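Local coordinates for protein putative HAD family hydrolase (Streptomyces avermitilis, PDB 3MMZ) that is the HAD-type phosphatase-like domain of a larger protein that probably makes CMP-N-acylneuraminate from CTP, and holds a calcium ion where relatives bind magnesium, at residues 12-18 with 104-110; 21-25 with 146-151. All coordinates share one frame; numbering follows the deposited sequence. Where two conformers were deposited one is given.

Contact 1. Residues 12-18 with 104-110; sequences IDAVVLD and RVLYVGN. With CA (calcium ion), chain M.
Arg-104 and Asp-13 close one end of a parallel strand pair, and Asp-18 and Asn-110 share a calcium ion at the other, the plan of a HAD-type Rossmann-like sheet with its metal site at the C-terminal strand ends. From Arg-104, CB and CG pass Asp-13 OD2, CD comes to 3.4 Å from the same oxygen, and a bend at chi3 (51°) turns the guanidinium side-on to its partner. There a salt bridge forms: NE donates to Asp-13 OD2 at 2.6 Å while NH2 reaches OD1; both oxygens lie close to the guanidinium plane, yet the nitrogens meet them from above the carboxylate plane, the two planes being 45° apart. NH1 turns to Glu-10 O. Shortened to an alanine, this position would lose both donors, and the Asp-13 carboxylate would probably be left without its paired charge and free to turn.

Between the ends, strands 14-17 and 105-109 run parallel, joined by alternating backbone bonds such as Val-16 N to Leu-106 O, 2.8 Å. Val-16 CG1 rests against Tyr-107 CD1 at 3.7 Å on the face that also carries Ala-14 and Val-105; on the other, Leu-17 CD2 presses tightly on Val-108 CG2. Tyr-107 OH bonds Asp-114. Asp-18 OD2, also held by Thr-22, binds calcium at 2.4 Å, and Asn-110 OD1 binds it at 2.3 Å, carboxylate and amide planes only 9° apart.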
ATOM      1  N   ILE D  12       2.206  14.259 -32.239  1.00 18.93           N
ATOM      2  CA  ILE D  12       1.366  15.329 -31.716  1.00 18.93           C
ATOM      3  C   ILE D  12       1.933  16.727 -31.929  1.00 17.93           C
ATOM      4  O   ILE D  12       3.148  16.915 -31.955  1.00 17.49           O
ATOM      5  CB  ILE D  12       1.073  15.133 -30.197  1.00 19.59           C
ATOM      6  CG1 ILE D  12       2.374  15.116 -29.386  1.00 21.45           C
ATOM      7  CG2 ILE D  12       0.248  13.844 -29.949  1.00 21.83           C
ATOM      8  CD1 ILE D  12       2.172  15.321 -27.882  1.00 20.78           C
ATOM      9  N   ASP D  13       1.032  17.699 -32.046  1.00 17.96           N
ATOM     10  CA  ASP D  13       1.408  19.113 -32.123  1.00 18.28           C
ATOM     11  C   ASP D  13       0.913  19.925 -30.931  1.00 16.86           C
ATOM     12  O   ASP D  13       1.371  21.051 -30.710  1.00 16.53           O
ATOM     13  CB  ASP D  13       0.895  19.734 -33.424  1.00 19.72           C
ATOM     14  CG  ASP D  13       1.408  19.018 -34.649  1.00 24.52           C
ATOM     15  OD1 ASP D  13       2.596  18.634 -34.678  1.00 20.94           O
ATOM     16  OD2 ASP D  13       0.614  18.826 -35.588  1.00 20.87           O
ATOM     17  N   ALA D  14      -0.010  19.351 -30.156  1.00 16.02           N
ATOM     18  CA  ALA D  14      -0.636  20.059 -29.041  1.00 15.38           C
ATOM     19  C   ALA D  14      -0.870  19.147 -27.839  1.00 14.92           C
ATOM     20  O   ALA D  14      -1.127  17.957 -28.010  1.00 15.01           O
ATOM     21  CB  ALA D  14      -1.956  20.652 -29.480  1.00 15.50           C
ATOM     22  N   VAL D  15      -0.806  19.719 -26.639  1.00 14.68           N
ATOM     23  CA  VAL D  15      -1.148  19.001 -25.401  1.00 14.85           C
ATOM     24  C   VAL D  15      -2.184  19.819 -24.627  1.00 15.11           C
ATOM     25  O   VAL D  15      -1.898  20.937 -24.164  1.00 16.01           O
ATOM     26  CB  VAL D  15       0.095  18.727 -24.502  1.00 14.84           C
ATOM     27  CG1 VAL D  15      -0.313  18.137 -23.153  1.00 15.06           C
ATOM     28  CG2 VAL D  15       1.071  17.781 -25.198  1.00 15.01           C
ATOM     29  N   VAL D  16      -3.382  19.258 -24.495  1.00 13.81           N
ATOM     30  CA  VAL D  16      -4.470  19.928 -23.801  1.00 12.93           C
ATOM     31  C   VAL D  16      -4.779  19.179 -22.511  1.00 12.73           C
ATOM     32  O   VAL D  16      -4.963  17.959 -22.527  1.00 11.93           O
ATOM     33  CB  VAL D  16      -5.732  20.048 -24.690  1.00 12.68           C
ATOM     34  CG1 VAL D  16      -6.829  20.825 -23.957  1.00 10.85           C
ATOM     35  CG2 VAL D  16      -5.393  20.749 -26.016  1.00 10.81           C
ATOM     36  N   LEU D  17      -4.820  19.909 -21.404  1.00 12.85           N
ATOM     37  CA  LEU D  17      -4.974  19.291 -20.081  1.00 13.96           C
ATOM     38  C   LEU D  17      -6.263  19.706 -19.378  1.00 14.54           C
ATOM     39  O   LEU D  17      -6.565  20.890 -19.251  1.00 14.22           O
ATOM     40  CB  LEU D  17      -3.770  19.638 -19.183  1.00 14.36           C
ATOM     41  CG  LEU D  17      -2.365  19.377 -19.736  1.00 10.89           C
ATOM     42  CD1 LEU D  17      -1.315  20.020 -18.833  1.00 15.01           C
ATOM     43  CD2 LEU D  17      -2.077  17.892 -19.894  1.00 14.67           C
ATOM     44  N   ASP D  18      -7.027  18.713 -18.935  1.00 14.94           N
ATOM     45  CA  ASP D  18      -8.035  18.917 -17.914  1.00 14.85           C
ATOM     46  C   ASP D  18      -7.329  19.326 -16.604  1.00 14.52           C
ATOM     47  O   ASP D  18      -6.122  19.125 -16.468  1.00 14.86           O
ATOM     48  CB  ASP D  18      -8.851  17.636 -17.740  1.00 15.39           C
ATOM     49  CG  ASP D  18      -9.809  17.710 -16.573  1.00 10.71           C
ATOM     50  OD1 ASP D  18     -10.631  18.650 -16.519  1.00 15.67           O
ATOM     51  OD2 ASP D  18      -9.724  16.836 -15.697  1.00 15.99           O
ATOM     52  N   ARG D 104      -3.843  15.140 -34.131  1.00 19.48           N
ATOM     53  CA  ARG D 104      -2.495  15.348 -33.593  1.00 19.19           C
ATOM     54  C   ARG D 104      -2.550  16.108 -32.267  1.00 18.31           C
ATOM     55  O   ARG D 104      -1.588  16.756 -31.863  1.00 18.47           O
ATOM     56  CB  ARG D 104      -1.591  16.039 -34.633  1.00 19.59           C
ATOM     57  CG  ARG D 104      -1.362  15.197 -35.903  1.00 19.37           C
ATOM     58  CD  ARG D 104      -0.451  15.878 -36.927  1.00 19.93           C
ATOM     59  NE  ARG D 104       0.790  16.350 -36.315  1.00 19.30           N
ATOM     60  CZ  ARG D 104       1.880  15.613 -36.128  1.00 19.82           C
ATOM     61  NH1 ARG D 104       1.918  14.345 -36.517  1.00 19.29           N
ATOM     62  NH2 ARG D 104       2.938  16.151 -35.538  1.00 19.37           N
ATOM     63  N   VAL D 105      -3.691  16.005 -31.589  1.00 17.37           N
ATOM     64  CA  VAL D 105      -3.863  16.592 -30.272  1.00 16.04           C
ATOM     65  C   VAL D 105      -3.871  15.488 -29.210  1.00 14.61           C
ATOM     66  O   VAL D 105      -4.544  14.449 -29.353  1.00 14.14           O
ATOM     67  CB  VAL D 105      -5.148  17.458 -30.186  1.00 16.55           C
ATOM     68  CG1 VAL D 105      -5.374  17.980 -28.763  1.00 13.34           C
ATOM     69  CG2 VAL D 105      -5.056  18.639 -31.164  1.00 13.89           C
ATOM     70  N   LEU D 106      -3.100  15.721 -28.158  1.00 13.75           N
ATOM     71  CA  LEU D 106      -3.126  14.864 -26.979  1.00 12.57           C
ATOM     72  C   LEU D 106      -3.962  15.560 -25.912  1.00 12.56           C
ATOM     73  O   LEU D 106      -3.664  16.687 -25.509  1.00 13.16           O
ATOM     74  CB  LEU D 106      -1.698  14.599 -26.492  1.00 12.00           C
ATOM     75  CG  LEU D 106      -1.494  13.507 -25.436  1.00 13.45           C
ATOM     76  CD1 LEU D 106      -0.048  13.034 -25.467  1.00 11.98           C
ATOM     77  CD2 LEU D 106      -1.845  14.052 -24.059  1.00 11.73           C
ATOM     78  N   TYR D 107      -5.029  14.902 -25.470  1.00 12.39           N
ATOM     79  CA  TYR D 107      -5.873  15.460 -24.425  1.00 12.98           C
ATOM     80  C   TYR D 107      -5.856  14.545 -23.211  1.00 13.03           C
ATOM     81  O   TYR D 107      -6.089  13.353 -23.351  1.00 13.05           O
ATOM     82  CB  TYR D 107      -7.321  15.630 -24.904  1.00 13.80           C
ATOM     83  CG  TYR D 107      -8.252  16.140 -23.810  1.00 17.87           C
ATOM     84  CD1 TYR D 107      -8.385  17.507 -23.564  1.00 15.46           C
ATOM     85  CD2 TYR D 107      -8.992  15.259 -23.023  1.00 15.40           C
ATOM     86  CE1 TYR D 107      -9.237  17.988 -22.560  1.00 18.14           C
ATOM     87  CE2 TYR D 107      -9.851  15.726 -22.014  1.00 17.77           C
ATOM     88  CZ  TYR D 107      -9.967  17.094 -21.795  1.00 16.42           C
ATOM     89  OH  TYR D 107     -10.799  17.577 -20.814  1.00 18.35           O
ATOM     90  N   VAL D 108      -5.612  15.110 -22.033  1.00 12.87           N
ATOM     91  CA  VAL D 108      -5.561  14.325 -20.787  1.00 13.15           C
ATOM     92  C   VAL D 108      -6.764  14.625 -19.914  1.00 12.95           C
ATOM     93  O   VAL D 108      -7.033  15.791 -19.612  1.00 13.10           O
ATOM     94  CB  VAL D 108      -4.292  14.645 -19.953  1.00 13.21           C
ATOM     95  CG1 VAL D 108      -4.044  13.558 -18.898  1.00 12.53           C
ATOM     96  CG2 VAL D 108      -3.094  14.775 -20.849  1.00 12.31           C
ATOM     97  N   GLY D 109      -7.471  13.579 -19.484  1.00 12.67           N
ATOM     98  CA  GLY D 109      -8.631  13.758 -18.607  1.00 12.11           C
ATOM     99  C   GLY D 109      -8.819  12.621 -17.624  1.00 11.81           C
ATOM    100  O   GLY D 109      -8.006  11.690 -17.577  1.00 11.36           O
ATOM    101  N   ASN D 110      -9.883  12.705 -16.828  1.00 12.18           N
ATOM    102  CA  ASN D 110     -10.110  11.760 -15.730  1.00 12.32           C
ATOM    103  C   ASN D 110     -11.574  11.371 -15.504  1.00 12.77           C
ATOM    104  O   ASN D 110     -11.830  10.436 -14.761  1.00 12.56           O
ATOM    105  CB  ASN D 110      -9.579  12.332 -14.410  1.00 12.68           C
ATOM    106  CG  ASN D 110     -10.525  13.349 -13.813  1.00 17.77           C
ATOM    107  OD1 ASN D 110     -10.779  14.387 -14.420  1.00 13.42           O
ATOM    108  ND2 ASN D 110     -11.075  13.047 -12.643  1.00 13.10           N
TER
HETATM  109 CA    CA M 500     -11.641  16.551 -14.210  1.00 13.99          CA
HETATM  110  O   HOH W   1     -12.541  18.756 -13.949  1.00 16.97           O
HETATM  111  O   HOH W   2     -12.648  15.837 -12.218  1.00 22.55           O
HETATM  112  O   HOH W   3     -13.035  16.084 -16.038  1.00 15.04           O

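Contact 2. Residues 21-25 with 146-151; sequences GTQTD and GGDGAI
Thr-22 and Ile-151 meet at about a right angle, and theirs is the closest approach of side chain to side chain between residues 21-25 and 146-151. Thr-22 holds CG2 opposite its own backbone N across the CA-CB bond (chi1 -67° for OG1), which brings this methyl to Ile-151 CD1 at 4.0 Å and leaves OG1 beside the backbone N, bonded to Asp-18 OD2. One side chain thus serves two neighbours: a methyl for the helix that begins at Ala-150, a hydroxyl for a metal-binding aspartate. Gln-23 adds a looser touch of CG on Ile-151 CG1, while its amide NE2 bonds Asp-18 O. Ile-151 itself reaches on to Leu-17 and Val-108 of the central sheet.

Elsewhere the contact is largely backbone against backbone. Gly-146 has its CA 3.5 Å from Thr-22 O, and its own O faces the CA of Asp-25 at 3.3 Å. A side chain on Gly-146 would run into Gly-21 O and Thr-24 O, and one on Gly-147 into Asp-25 N, so bare backbone is what permits this closeness. No direct hydrogen bond crosses. Instead a single water donates to Thr-22 O at 2.8 Å and accepts from Gly-147 N and Ala-150 N, both at 3.0 Å, so it ties the loop to the first turn of the helix. Within the loop, Gly-21 N bonds Thr-24 OG1. Outward, Asp-25 OD2 forms a salt bridge with Arg-27 of a second subunit. Thr-22, following Asp-18 and Asp-20, fits the DxDx(T/V) signature of HAD enzymes, whose loop is here backed by a glycine-rich turn at the N-terminus of helix 150-159.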
ATOM      1  N   GLY D  21      -8.570  16.608 -10.959  1.00 13.17           N
ATOM      2  CA  GLY D  21      -8.592  15.162 -11.121  1.00 13.06           C
ATOM      3  C   GLY D  21      -7.531  14.674 -12.089  1.00 12.48           C
ATOM      4  O   GLY D  21      -7.247  13.471 -12.150  1.00 11.41           O
ATOM      5  N   THR D  22      -6.930  15.623 -12.809  1.00 12.86           N
ATOM      6  CA  THR D  22      -5.927  15.328 -13.837  1.00 13.59           C
ATOM      7  C   THR D  22      -4.575  15.904 -13.426  1.00 12.99           C
ATOM      8  O   THR D  22      -3.577  15.179 -13.387  1.00 13.12           O
ATOM      9  CB  THR D  22      -6.391  15.840 -15.233  1.00 14.24           C
ATOM     10  OG1 THR D  22      -7.528  15.071 -15.650  1.00 13.67           O
ATOM     11  CG2 THR D  22      -5.277  15.710 -16.293  1.00 13.65           C
ATOM     12  N   GLN D  23      -4.560  17.200 -13.112  1.00 12.25           N
ATOM     13  CA  GLN D  23      -3.399  17.851 -12.484  1.00 12.61           C
ATOM     14  C   GLN D  23      -3.549  17.882 -10.961  1.00 12.78           C
ATOM     15  O   GLN D  23      -2.661  18.359 -10.254  1.00 12.97           O
ATOM     16  CB  GLN D  23      -3.256  19.279 -13.014  1.00 12.81           C
ATOM     17  CG  GLN D  23      -3.007  19.341 -14.496  1.00 13.56           C
ATOM     18  CD  GLN D  23      -2.921  20.766 -15.019  1.00 14.48           C
ATOM     19  OE1 GLN D  23      -1.997  21.510 -14.686  1.00 14.04           O
ATOM     20  NE2 GLN D  23      -3.901  21.157 -15.822  1.00 13.63           N
ATOM     21  N   THR D  24      -4.697  17.408 -10.466  1.00 13.22           N
ATOM     22  CA  THR D  24      -4.947  17.315  -9.018  1.00 13.22           C
ATOM     23  C   THR D  24      -5.526  15.943  -8.707  1.00 12.67           C
ATOM     24  O   THR D  24      -5.932  15.221  -9.613  1.00 12.37           O
ATOM     25  CB  THR D  24      -5.975  18.365  -8.512  1.00 13.37           C
ATOM     26  OG1 THR D  24      -7.304  17.928  -8.830  1.00 13.38           O
ATOM     27  CG2 THR D  24      -5.722  19.764  -9.098  1.00 13.44           C
ATOM     28  N   ASP D  25      -5.589  15.606  -7.421  1.00 12.56           N
ATOM     29  CA  ASP D  25      -6.200  14.351  -6.971  1.00 14.20           C
ATOM     30  C   ASP D  25      -7.738  14.435  -6.845  1.00 14.21           C
ATOM     31  O   ASP D  25      -8.359  13.569  -6.205  1.00 14.27           O
ATOM     32  CB  ASP D  25      -5.563  13.901  -5.642  1.00 16.25           C
ATOM     33  CG  ASP D  25      -5.817  14.887  -4.491  1.00 20.88           C
ATOM     34  OD1 ASP D  25      -6.509  15.903  -4.680  1.00 18.00           O
ATOM     35  OD2 ASP D  25      -5.311  14.653  -3.380  1.00 18.53           O
ATOM     36  N   GLY D 146      -3.797  11.181 -10.930  1.00 12.83           N
ATOM     37  CA  GLY D 146      -3.898  12.645 -10.963  1.00 13.44           C
ATOM     38  C   GLY D 146      -3.418  13.279  -9.660  1.00 13.55           C
ATOM     39  O   GLY D 146      -3.750  12.805  -8.564  1.00 13.31           O
ATOM     40  N   GLY D 147      -2.625  14.343  -9.786  1.00 13.68           N
ATOM     41  CA  GLY D 147      -2.062  15.039  -8.630  1.00 14.25           C
ATOM     42  C   GLY D 147      -0.769  14.433  -8.118  1.00 15.35           C
ATOM     43  O   GLY D 147      -0.119  15.005  -7.226  1.00 15.85           O
ATOM     44  N   ASP D 148      -0.398  13.281  -8.678  1.00 15.63           N
ATOM     45  CA  ASP D 148       0.782  12.535  -8.241  0.50 16.08           C
ATOM     46  C   ASP D 148       1.908  12.582  -9.292  1.00 15.90           C
ATOM     47  O   ASP D 148       2.951  11.940  -9.122  1.00 16.05           O
ATOM     48  CB  ASP D 148       0.370  11.087  -7.920  0.50 16.81           C
ATOM     49  CG  ASP D 148       1.420  10.321  -7.125  0.50 19.18           C
ATOM     50  OD1 ASP D 148       2.196  10.946  -6.373  0.50 17.65           O
ATOM     51  OD2 ASP D 148       1.454   9.076  -7.246  0.50 17.41           O
ATOM     52  N   GLY D 149       1.701  13.342 -10.372  1.00 14.30           N
ATOM     53  CA  GLY D 149       2.697  13.469 -11.451  1.00 13.52           C
ATOM     54  C   GLY D 149       2.358  12.746 -12.744  1.00 12.81           C
ATOM     55  O   GLY D 149       3.248  12.298 -13.468  1.00 12.82           O
ATOM     56  N   ALA D 150       1.066  12.650 -13.044  1.00 12.72           N
ATOM     57  CA  ALA D 150       0.599  11.998 -14.272  1.00 12.62           C
ATOM     58  C   ALA D 150       1.071  12.750 -15.522  1.00 11.98           C
ATOM     59  O   ALA D 150       1.393  12.128 -16.528  1.00 12.09           O
ATOM     60  CB  ALA D 150      -0.924  11.881 -14.267  1.00 13.29           C
ATOM     61  N   ILE D 151       1.111  14.081 -15.465  1.00 11.30           N
ATOM     62  CA  ILE D 151       1.564  14.854 -16.623  1.00 11.29           C
ATOM     63  C   ILE D 151       3.079  14.720 -16.809  1.00 11.83           C
ATOM     64  O   ILE D 151       3.573  14.653 -17.945  1.00 11.92           O
ATOM     65  CB  ILE D 151       1.148  16.353 -16.553  1.00 11.54           C
ATOM     66  CG1 ILE D 151      -0.327  16.508 -16.094  1.00 10.76           C
ATOM     67  CG2 ILE D 151       1.357  17.037 -17.917  1.00 10.97           C
ATOM     68  CD1 ILE D 151      -1.330  15.684 -16.903  1.00 12.02           C
TER
HETATM   69  O   HOH W   4      -0.987  14.744 -12.316  1.00 13.48           O

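The two contacts, whose centres lie 14 Å apart, illustrate how a HAD metal site is built from a sheet end and the loop that leaves it. Contact 1 supplies Asp-18 and Asn-110 to the calcium, and Asp-20 O from the link between 12-18 and 21-25 adds a further ligand. Contact 2 stands behind this first shell, joined to contact 1 where Gln-23 NE2 lies 3.1 Å from Asp-18 O and where Gly-21 O packs 3.4 Å from Asn-110 CB. Along the chain the segments alternate. Helix 150-159 touches Leu-17, Leu-106 and Val-108 on one face of the strand pair and, through Ile-151, the loop that follows strand 14-17.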